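Local coordinates for protein TssK (Serratia sp. FS14, PDB 5Y0E) that is a trimeric baseplate component of the type VI secretion system that probably links the baseplate to the membrane complex, at residues Asp205-Leu210 and Gly246-Ala251; Gln212-Met217 and Gln239-His244; Gln268-Leu273 and Met302-Gln307. All blocks are in the same frame, centred on the assembly; numbering follows the deposited sequence.

Contact 1: residues Asp205-Leu210 and Gly246-Ala251; sequences DLQGLL and GQVSHA
The carboxamide of Gln207 is the flat group of this contact, and it reaches across to Ser249 with its oxygen. Gln207 OE1 lies 3.5 Å from Ser249 CA, which is displaced to one side of the amide plane. A water stands off the other side of that plane and donates a hydrogen bond to Gln207 OE1 over 3.2 Å. The same water is hydrogen-bonded to Ser249 OG at 3.0 Å and so bridges the two segments, between which no direct hydrogen bond forms. Gln207 reaches this far because CG is anti to the backbone N (chi1 175°) and the chain beyond it is extended. Residues 205-210 and 246-251 belong to helices 197-222 and 229-253, consecutive in the chain and antiparallel as a helical hairpin, with local axes 9.6 Å apart and inclined at 147°. Val248 is the apolar wedge between them. Its CG1 lies between the backbone N and the carbonyl carbon (chi1 81°) and CG2 anti to that N, setting the methyls toward different neighbours. Val248 CG1 packs on Gln207 CB at 3.7 Å and on Leu210 CD1 at 4.0 Å, while Val248 CG2 meets Leu206 CD2 at 4.2 Å. Helix 259-273 covers the same apolar patch, with Trp266 on Leu206 and Phe269 on Leu210; beyond helix 229-253, His250 NE2 is hydrogen-bonded to Glu260 of the second subunit.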
loop_
_atom_site.group_PDB
_atom_site.type_symbol
_atom_site.label_atom_id
_atom_site.label_comp_id
_atom_site.label_asym_id
_atom_site.label_seq_id
_atom_site.Cartn_x
_atom_site.Cartn_y
_atom_site.Cartn_z
ATOM N N ASP A 205 4.871 -14.145 -8.144
ATOM C CA ASP A 205 5.554 -13.865 -9.397
ATOM C C ASP A 205 6.141 -12.465 -9.419
ATOM O O ASP A 205 7.297 -12.275 -9.793
ATOM C CB ASP A 205 4.600 -14.046 -10.564
ATOM C CG ASP A 205 4.311 -15.481 -10.846
ATOM O OD1 ASP A 205 5.112 -16.342 -10.459
ATOM O OD2 ASP A 205 3.274 -15.746 -11.451
ATOM N N LEU A 206 5.351 -11.467 -9.048
ATOM C CA LEU A 206 5.857 -10.105 -9.116
ATOM C C LEU A 206 7.065 -9.919 -8.207
ATOM O O LEU A 206 8.010 -9.203 -8.551
ATOM C CB LEU A 206 4.753 -9.126 -8.765
ATOM C CG LEU A 206 5.231 -7.691 -8.734
ATOM C CD1 LEU A 206 5.724 -7.307 -10.109
ATOM C CD2 LEU A 206 4.137 -6.771 -8.286
ATOM N N GLN A 207 7.074 -10.587 -7.058
ATOM C CA GLN A 207 8.206 -10.450 -6.163
ATOM C C GLN A 207 9.461 -11.018 -6.798
ATOM O O GLN A 207 10.522 -10.398 -6.744
ATOM C CB GLN A 207 7.892 -11.107 -4.820
ATOM C CG GLN A 207 9.060 -11.116 -3.842
ATOM C CD GLN A 207 8.689 -11.548 -2.420
ATOM O OE1 GLN A 207 8.690 -10.745 -1.500
ATOM N NE2 GLN A 207 8.386 -12.814 -2.247
ATOM N N GLY A 208 9.359 -12.171 -7.441
ATOM C CA GLY A 208 10.536 -12.763 -8.035
ATOM C C GLY A 208 11.067 -11.951 -9.192
ATOM O O GLY A 208 12.273 -11.837 -9.385
ATOM N N LEU A 209 10.179 -11.371 -9.977
ATOM C CA LEU A 209 10.627 -10.458 -11.003
ATOM C C LEU A 209 11.356 -9.284 -10.379
ATOM O O LEU A 209 12.475 -8.943 -10.785
ATOM C CB LEU A 209 9.440 -9.995 -11.836
ATOM C CG LEU A 209 9.796 -9.262 -13.127
ATOM C CD1 LEU A 209 10.825 -10.020 -13.979
ATOM C CD2 LEU A 209 8.545 -9.086 -13.907
ATOM N N LEU A 210 10.762 -8.681 -9.352
ATOM C CA LEU A 210 11.425 -7.549 -8.739
ATOM C C LEU A 210 12.743 -7.959 -8.107
ATOM O O LEU A 210 13.703 -7.192 -8.132
ATOM C CB LEU A 210 10.513 -6.885 -7.728
ATOM C CG LEU A 210 9.246 -6.311 -8.324
ATOM C CD1 LEU A 210 8.322 -5.848 -7.228
ATOM C CD2 LEU A 210 9.556 -5.185 -9.269
ATOM N N GLY A 246 9.803 -3.617 -1.243
ATOM C CA GLY A 246 9.266 -3.555 0.086
ATOM C C GLY A 246 7.777 -3.698 0.074
ATOM O O GLY A 246 7.212 -4.394 0.903
ATOM N N GLN A 247 7.142 -3.044 -0.885
ATOM C CA GLN A 247 5.695 -3.091 -0.999
ATOM C C GLN A 247 5.206 -4.509 -1.197
ATOM O O GLN A 247 4.239 -4.926 -0.559
ATOM C CB GLN A 247 5.231 -2.212 -2.153
ATOM C CG GLN A 247 3.809 -1.776 -2.066
ATOM C CD GLN A 247 3.295 -1.158 -3.344
ATOM O OE1 GLN A 247 2.934 -1.869 -4.255
ATOM N NE2 GLN A 247 3.241 0.158 -3.413
ATOM N N VAL A 248 5.867 -5.265 -2.068
ATOM C CA VAL A 248 5.371 -6.586 -2.402
ATOM C C VAL A 248 5.755 -7.568 -1.318
ATOM O O VAL A 248 4.991 -8.481 -1.009
ATOM C CB VAL A 248 5.860 -7.029 -3.801
ATOM C CG1 VAL A 248 7.254 -7.569 -3.783
ATOM C CG2 VAL A 248 4.952 -8.067 -4.385
ATOM N N SER A 249 6.911 -7.368 -0.691
ATOM C CA SER A 249 7.271 -8.162 0.477
ATOM C C SER A 249 6.206 -8.075 1.555
ATOM O O SER A 249 5.800 -9.081 2.130
ATOM C CB SER A 249 8.596 -7.682 1.038
ATOM O OG SER A 249 9.069 -8.617 1.956
ATOM N N HIS A 250 5.758 -6.871 1.856
ATOM C CA HIS A 250 4.689 -6.730 2.821
ATOM C C HIS A 250 3.453 -7.489 2.369
ATOM O O HIS A 250 2.843 -8.224 3.146
ATOM C CB HIS A 250 4.375 -5.254 3.028
ATOM C CG HIS A 250 3.492 -4.991 4.198
ATOM N ND1 HIS A 250 3.933 -5.098 5.498
ATOM C CD2 HIS A 250 2.190 -4.649 4.268
ATOM C CE1 HIS A 250 2.941 -4.813 6.315
ATOM N NE2 HIS A 250 1.869 -4.546 5.594
ATOM N N ALA A 251 3.070 -7.323 1.104
ATOM C CA ALA A 251 1.922 -8.046 0.575
ATOM C C ALA A 251 2.117 -9.543 0.698
ATOM O O ALA A 251 1.214 -10.269 1.111
ATOM C CB ALA A 251 1.698 -7.656 -0.880
HETATM O O HOH W 1 10.185 -11.345 1.232
#

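Contact 2: residues Gln212-Met217 and Gln239-His244; sequences QRSQQM and QLINRH
Asn242, which meets Ser214 across the contact, has its amide nitrogen held by two oxygens of the second subunit: ND2 is hydrogen-bonded to Ser275 OG and to the carbonyl oxygen of Arg280. At the other end of the amide, Asn242 OD1 lies 3.1 Å from Ser214 OG. That bond is weak and the position of the hydroxyl is not certain, so the main polar commitment of Asn242 is to the neighbouring chain. Beside this polar pair the helices meet through Ile241, whose two branches divide the work. Ile241 CD1 touches Met217 SD and Arg213 CB, each at 3.8 Å, and Ile241 CG2 rests near Ser214 CB at 4.1 Å. Met217 and Ile241 cross at about a right angle, the sulfur lying against the terminal methyl. Arg213 contributes only the root of its side chain to the packing. Bends at chi2 and chi3 turn the rest away, and Arg213 NH2 donates to Gln216 OE1 at 3.0 Å in a bent bond (N-H...O angle 138°), the acceptor lying out of the guanidinium plane. The two segments continue the antiparallel pairing of helices 197-222 and 229-253, here inclined at 137°. On the latter, His244 ND1 donates to Leu240 O over 2.8 Å in a nearly straight bond (N-H...O angle 176°), with the acceptor in the ring plane; this fixes the turn of the imidazole. The chemistry is thus split: aliphatic and sulfur contacts join the hairpin within the chain, while the polar end of Asn242 ties it to the trimer interface.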
loop_
_atom_site.group_PDB
_atom_site.type_symbol
_atom_site.label_atom_id
_atom_site.label_comp_id
_atom_site.label_asym_id
_atom_site.label_seq_id
_atom_site.Cartn_x
_atom_site.Cartn_y
_atom_site.Cartn_z
ATOM N N GLN A 212 14.682 -10.271 -9.314
ATOM C CA GLN A 212 15.599 -10.492 -10.417
ATOM C C GLN A 212 16.108 -9.167 -10.974
ATOM O O GLN A 212 17.318 -8.961 -11.100
ATOM C CB GLN A 212 14.918 -11.344 -11.482
ATOM C CG GLN A 212 14.741 -12.785 -11.057
ATOM C CD GLN A 212 13.566 -13.492 -11.716
ATOM O OE1 GLN A 212 12.877 -12.934 -12.544
ATOM N NE2 GLN A 212 13.342 -14.731 -11.341
ATOM N N ARG A 213 15.211 -8.232 -11.249
ATOM C CA ARG A 213 15.662 -7.010 -11.889
ATOM C C ARG A 213 16.479 -6.168 -10.934
ATOM O O ARG A 213 17.424 -5.489 -11.341
ATOM C CB ARG A 213 14.472 -6.221 -12.431
ATOM C CG ARG A 213 13.736 -6.930 -13.550
ATOM C CD ARG A 213 14.671 -7.504 -14.551
ATOM N NE ARG A 213 15.568 -6.511 -15.111
ATOM C CZ ARG A 213 16.823 -6.767 -15.462
ATOM N NH1 ARG A 213 17.328 -7.983 -15.300
ATOM N NH2 ARG A 213 17.580 -5.793 -15.944
ATOM N N SER A 214 16.122 -6.206 -9.663
ATOM C CA SER A 214 16.875 -5.507 -8.636
ATOM C C SER A 214 18.310 -6.004 -8.553
ATOM O O SER A 214 19.255 -5.219 -8.471
ATOM C CB SER A 214 16.175 -5.712 -7.306
ATOM O OG SER A 214 16.486 -4.667 -6.453
ATOM N N GLN A 215 18.481 -7.314 -8.518
ATOM C CA GLN A 215 19.813 -7.885 -8.436
ATOM C C GLN A 215 20.652 -7.461 -9.629
ATOM O O GLN A 215 21.801 -7.041 -9.488
ATOM C CB GLN A 215 19.694 -9.405 -8.364
ATOM C CG GLN A 215 20.974 -10.184 -8.179
ATOM C CD GLN A 215 20.913 -11.567 -8.842
ATOM O OE1 GLN A 215 19.999 -11.853 -9.634
ATOM N NE2 GLN A 215 21.892 -12.420 -8.536
ATOM N N GLN A 216 20.106 -7.618 -10.804
ATOM C CA GLN A 216 20.832 -7.307 -11.986
ATOM C C GLN A 216 21.113 -5.837 -12.154
ATOM O O GLN A 216 22.212 -5.465 -12.413
ATOM C CB GLN A 216 20.100 -7.882 -13.187
ATOM C CG GLN A 216 20.970 -8.127 -14.387
ATOM C CD GLN A 216 21.329 -6.855 -15.081
ATOM O OE1 GLN A 216 20.494 -6.004 -15.288
ATOM N NE2 GLN A 216 22.581 -6.710 -15.411
ATOM N N MET A 217 20.126 -4.995 -11.992
ATOM C CA MET A 217 20.374 -3.588 -12.184
ATOM C C MET A 217 21.362 -3.013 -11.202
ATOM O O MET A 217 22.188 -2.232 -11.567
ATOM C CB MET A 217 19.087 -2.811 -12.172
ATOM C CG MET A 217 18.275 -3.030 -13.408
ATOM S SD MET A 217 16.823 -2.025 -13.453
ATOM C CE MET A 217 17.450 -0.609 -14.284
ATOM N N GLN A 239 15.428 2.503 -8.428
ATOM C CA GLN A 239 14.708 3.141 -7.342
ATOM C C GLN A 239 13.265 2.717 -7.306
ATOM O O GLN A 239 12.722 2.425 -6.238
ATOM C CB GLN A 239 14.751 4.638 -7.494
ATOM C CG GLN A 239 15.525 5.310 -6.512
ATOM C CD GLN A 239 15.799 6.701 -6.944
ATOM O OE1 GLN A 239 16.741 6.934 -7.695
ATOM N NE2 GLN A 239 14.996 7.652 -6.469
ATOM N N LEU A 240 12.609 2.753 -8.465
ATOM C CA LEU A 240 11.204 2.399 -8.534
ATOM C C LEU A 240 11.010 0.929 -8.245
ATOM O O LEU A 240 10.052 0.549 -7.580
ATOM C CB LEU A 240 10.636 2.755 -9.894
ATOM C CG LEU A 240 9.155 2.436 -10.103
ATOM C CD1 LEU A 240 8.301 3.355 -9.314
ATOM C CD2 LEU A 240 8.796 2.523 -11.557
ATOM N N ILE A 241 11.920 0.097 -8.729
ATOM C CA ILE A 241 11.909 -1.309 -8.373
ATOM C C ILE A 241 12.125 -1.487 -6.869
ATOM O O ILE A 241 11.472 -2.310 -6.231
ATOM C CB ILE A 241 12.960 -2.049 -9.221
ATOM C CG1 ILE A 241 12.561 -1.987 -10.696
ATOM C CG2 ILE A 241 13.135 -3.462 -8.803
ATOM C CD1 ILE A 241 13.568 -2.572 -11.628
ATOM N N ASN A 242 13.005 -0.690 -6.276
ATOM C CA ASN A 242 13.350 -0.891 -4.872
ATOM C C ASN A 242 12.187 -0.556 -3.948
ATOM O O ASN A 242 11.940 -1.275 -2.985
ATOM C CB ASN A 242 14.583 -0.079 -4.523
ATOM C CG ASN A 242 15.845 -0.754 -4.962
ATOM O OD1 ASN A 242 15.861 -1.947 -5.177
ATOM N ND2 ASN A 242 16.914 -0.001 -5.071
ATOM N N ARG A 243 11.448 0.507 -4.243
ATOM C CA ARG A 243 10.249 0.815 -3.477
ATOM C C ARG A 243 9.286 -0.362 -3.437
ATOM O O ARG A 243 8.686 -0.644 -2.398
ATOM C CB ARG A 243 9.541 2.033 -4.060
ATOM C CG ARG A 243 8.221 2.309 -3.379
ATOM C CD ARG A 243 7.290 3.180 -4.162
ATOM N NE ARG A 243 8.009 4.192 -4.923
ATOM C CZ ARG A 243 7.494 4.884 -5.931
ATOM N NH1 ARG A 243 6.255 4.673 -6.291
ATOM N NH2 ARG A 243 8.221 5.781 -6.581
ATOM N N HIS A 244 9.118 -1.053 -4.554
ATOM C CA HIS A 244 8.154 -2.132 -4.640
ATOM C C HIS A 244 8.688 -3.471 -4.142
ATOM O O HIS A 244 7.900 -4.361 -3.849
ATOM C CB HIS A 244 7.648 -2.221 -6.083
ATOM C CG HIS A 244 6.809 -1.054 -6.469
ATOM N ND1 HIS A 244 7.334 0.081 -7.033
ATOM C CD2 HIS A 244 5.490 -0.814 -6.309
ATOM C CE1 HIS A 244 6.374 0.965 -7.220
ATOM N NE2 HIS A 244 5.247 0.448 -6.782
#

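Contact 3: residues Gln268-Leu273 and Met302-Gln307; sequences QFATEL and MLLLRQ
Leu305 and Phe269 form the tight part of this contact, with a leucine methyl over one face of the ring. Leu305 CD2 is 4.1 Å from the centroid of the Phe269 ring, 25° off its normal. Its nearest ring atom is Phe269 CD2, 3.7 Å from Leu305 CD2. This is a CH-pi contact, and His244 stacks on the opposite face of the same ring, which starts off with CG anti to the backbone N (chi1 -168°). Leu305 CD2 also lies 3.9 Å from Ala270 CA and 4.1 Å from Leu273 CD2, so three residues of one helix share a single methyl of the other. The small alanine, whose CB points at the opposing segment, is also where the backbones come nearest, with Ala270 CA and Leu305 CA 5.9 Å apart. The pairing joins helices 259-273 and 294-309 within the helical bundle that connects the two beta-rich ends of TssK. Their local axes are 9.3 Å apart and inclined at 42°, much nearer parallel than antiparallel. Toward solvent the packing thins. Leu304 is exposed and meets its partner through the base of its side chain, Leu304 CB standing 4.2 Å from Ala270 CB, with Pro287 of a loop as a further neighbour. On another flank of helix 259-273, Glu272 makes a salt bridge to Arg243 and Thr271 OG1 a hydrogen bond to Asn242 O, both of the third subunit.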
loop_
_atom_site.group_PDB
_atom_site.type_symbol
_atom_site.label_atom_id
_atom_site.label_comp_id
_atom_site.label_asym_id
_atom_site.label_seq_id
_atom_site.Cartn_x
_atom_site.Cartn_y
_atom_site.Cartn_z
ATOM N N GLN A 268 -0.593 2.150 -9.706
ATOM C CA GLN A 268 0.339 3.260 -9.644
ATOM C C GLN A 268 1.716 2.831 -10.104
ATOM O O GLN A 268 2.374 3.547 -10.856
ATOM C CB GLN A 268 0.396 3.816 -8.228
ATOM C CG GLN A 268 -0.832 4.571 -7.786
ATOM C CD GLN A 268 -0.842 4.825 -6.279
ATOM O OE1 GLN A 268 -0.102 5.644 -5.772
ATOM N NE2 GLN A 268 -1.670 4.102 -5.576
ATOM N N PHE A 269 2.169 1.676 -9.647
ATOM C CA PHE A 269 3.389 1.103 -10.170
ATOM C C PHE A 269 3.369 1.110 -11.700
ATOM O O PHE A 269 4.300 1.586 -12.339
ATOM C CB PHE A 269 3.534 -0.301 -9.599
ATOM C CG PHE A 269 4.873 -0.930 -9.823
ATOM C CD1 PHE A 269 5.921 -0.213 -10.321
ATOM C CD2 PHE A 269 5.063 -2.261 -9.538
ATOM C CE1 PHE A 269 7.115 -0.793 -10.519
ATOM C CE2 PHE A 269 6.253 -2.846 -9.741
ATOM C CZ PHE A 269 7.285 -2.112 -10.240
ATOM N N ALA A 270 2.283 0.640 -12.299
ATOM C CA ALA A 270 2.233 0.558 -13.749
ATOM C C ALA A 270 2.278 1.940 -14.379
ATOM O O ALA A 270 3.081 2.195 -15.280
ATOM C CB ALA A 270 0.986 -0.195 -14.192
ATOM N N THR A 271 1.444 2.854 -13.910
ATOM C CA THR A 271 1.405 4.137 -14.583
ATOM C C THR A 271 2.698 4.917 -14.414
ATOM O O THR A 271 3.050 5.697 -15.293
ATOM C CB THR A 271 0.211 4.955 -14.117
ATOM O OG1 THR A 271 0.374 5.348 -12.757
ATOM C CG2 THR A 271 -1.049 4.163 -14.303
ATOM N N GLU A 272 3.433 4.720 -13.324
ATOM C CA GLU A 272 4.747 5.349 -13.253
ATOM C C GLU A 272 5.757 4.623 -14.144
ATOM O O GLU A 272 6.684 5.237 -14.657
ATOM C CB GLU A 272 5.244 5.409 -11.805
ATOM C CG GLU A 272 6.475 6.277 -11.582
ATOM C CD GLU A 272 6.903 6.397 -10.110
ATOM O OE1 GLU A 272 8.094 6.615 -9.864
ATOM O OE2 GLU A 272 6.063 6.296 -9.193
ATOM N N LEU A 273 5.585 3.328 -14.335
ATOM C CA LEU A 273 6.485 2.575 -15.194
ATOM C C LEU A 273 6.374 3.007 -16.661
ATOM O O LEU A 273 7.373 3.029 -17.374
ATOM C CB LEU A 273 6.189 1.093 -15.004
ATOM C CG LEU A 273 7.163 0.015 -15.427
ATOM C CD1 LEU A 273 8.498 0.357 -14.940
ATOM C CD2 LEU A 273 6.708 -1.307 -14.871
ATOM N N MET A 302 -1.041 -7.069 -14.624
ATOM C CA MET A 302 0.132 -7.922 -14.642
ATOM C C MET A 302 0.851 -7.813 -15.972
ATOM O O MET A 302 2.088 -7.856 -16.030
ATOM C CB MET A 302 -0.273 -9.363 -14.364
ATOM C CG MET A 302 -0.538 -9.666 -12.906
ATOM S SD MET A 302 0.922 -9.429 -11.879
ATOM C CE MET A 302 2.082 -10.614 -12.524
ATOM N N LEU A 303 0.092 -7.658 -17.050
ATOM C CA LEU A 303 0.690 -7.492 -18.364
ATOM C C LEU A 303 1.559 -6.256 -18.401
ATOM O O LEU A 303 2.741 -6.323 -18.738
ATOM C CB LEU A 303 -0.405 -7.403 -19.416
ATOM C CG LEU A 303 -0.503 -8.429 -20.528
ATOM C CD1 LEU A 303 -1.586 -8.049 -21.426
ATOM C CD2 LEU A 303 0.750 -8.541 -21.299
ATOM N N LEU A 304 0.979 -5.108 -18.063
ATOM C CA LEU A 304 1.751 -3.879 -18.044
ATOM C C LEU A 304 3.026 -4.018 -17.222
ATOM O O LEU A 304 4.075 -3.497 -17.601
ATOM C CB LEU A 304 0.894 -2.747 -17.504
ATOM C CG LEU A 304 -0.338 -2.404 -18.350
ATOM C CD1 LEU A 304 -1.220 -1.505 -17.548
ATOM C CD2 LEU A 304 0.030 -1.719 -19.662
ATOM N N LEU A 305 2.962 -4.709 -16.093
ATOM C CA LEU A 305 4.146 -4.777 -15.259
ATOM C C LEU A 305 5.180 -5.685 -15.878
ATOM O O LEU A 305 6.375 -5.389 -15.832
ATOM C CB LEU A 305 3.775 -5.238 -13.867
ATOM C CG LEU A 305 2.824 -4.264 -13.187
ATOM C CD1 LEU A 305 2.213 -4.870 -11.928
ATOM C CD2 LEU A 305 3.567 -2.980 -12.877
ATOM N N ARG A 306 4.742 -6.779 -16.497
ATOM C CA ARG A 306 5.703 -7.636 -17.174
ATOM C C ARG A 306 6.330 -6.926 -18.365
ATOM O O ARG A 306 7.534 -7.053 -18.599
ATOM C CB ARG A 306 5.045 -8.949 -17.576
ATOM C CG ARG A 306 4.599 -9.768 -16.357
ATOM C CD ARG A 306 3.901 -11.059 -16.699
ATOM N NE ARG A 306 4.578 -12.188 -16.073
ATOM C CZ ARG A 306 4.044 -12.987 -15.154
ATOM N NH1 ARG A 306 2.796 -12.805 -14.742
ATOM N NH2 ARG A 306 4.764 -13.984 -14.658
ATOM N N GLN A 307 5.556 -6.139 -19.106
ATOM C CA GLN A 307 6.150 -5.420 -20.216
ATOM C C GLN A 307 7.204 -4.450 -19.732
ATOM O O GLN A 307 8.259 -4.311 -20.355
ATOM C CB GLN A 307 5.085 -4.684 -21.013
ATOM C CG GLN A 307 4.176 -5.629 -21.730
ATOM C CD GLN A 307 3.021 -4.932 -22.418
ATOM O OE1 GLN A 307 2.945 -3.695 -22.463
ATOM N NE2 GLN A 307 2.116 -5.728 -22.980
#

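How the contacts relate
All three contacts lie in the helical region of the chain formed by helices 197-222, 229-253, 259-273 and 294-309. Contacts 1 and 2 are successive levels of one hairpin, with centres about 10 Å apart, and contact 2 is nested within the loop that contact 1 closes. Contact 3 follows both in the chain and joins the next two helices, its centre about 13 Å from that of contact 1 and 14 Å from that of contact 2. Leu210 and Phe269 join contacts 1 and 3, and Leu240 also packs on Phe269, making the two helix pairs one core. Helices 229-253 and 259-273 also meet neighbouring copies, which probably couples this core to trimer assembly.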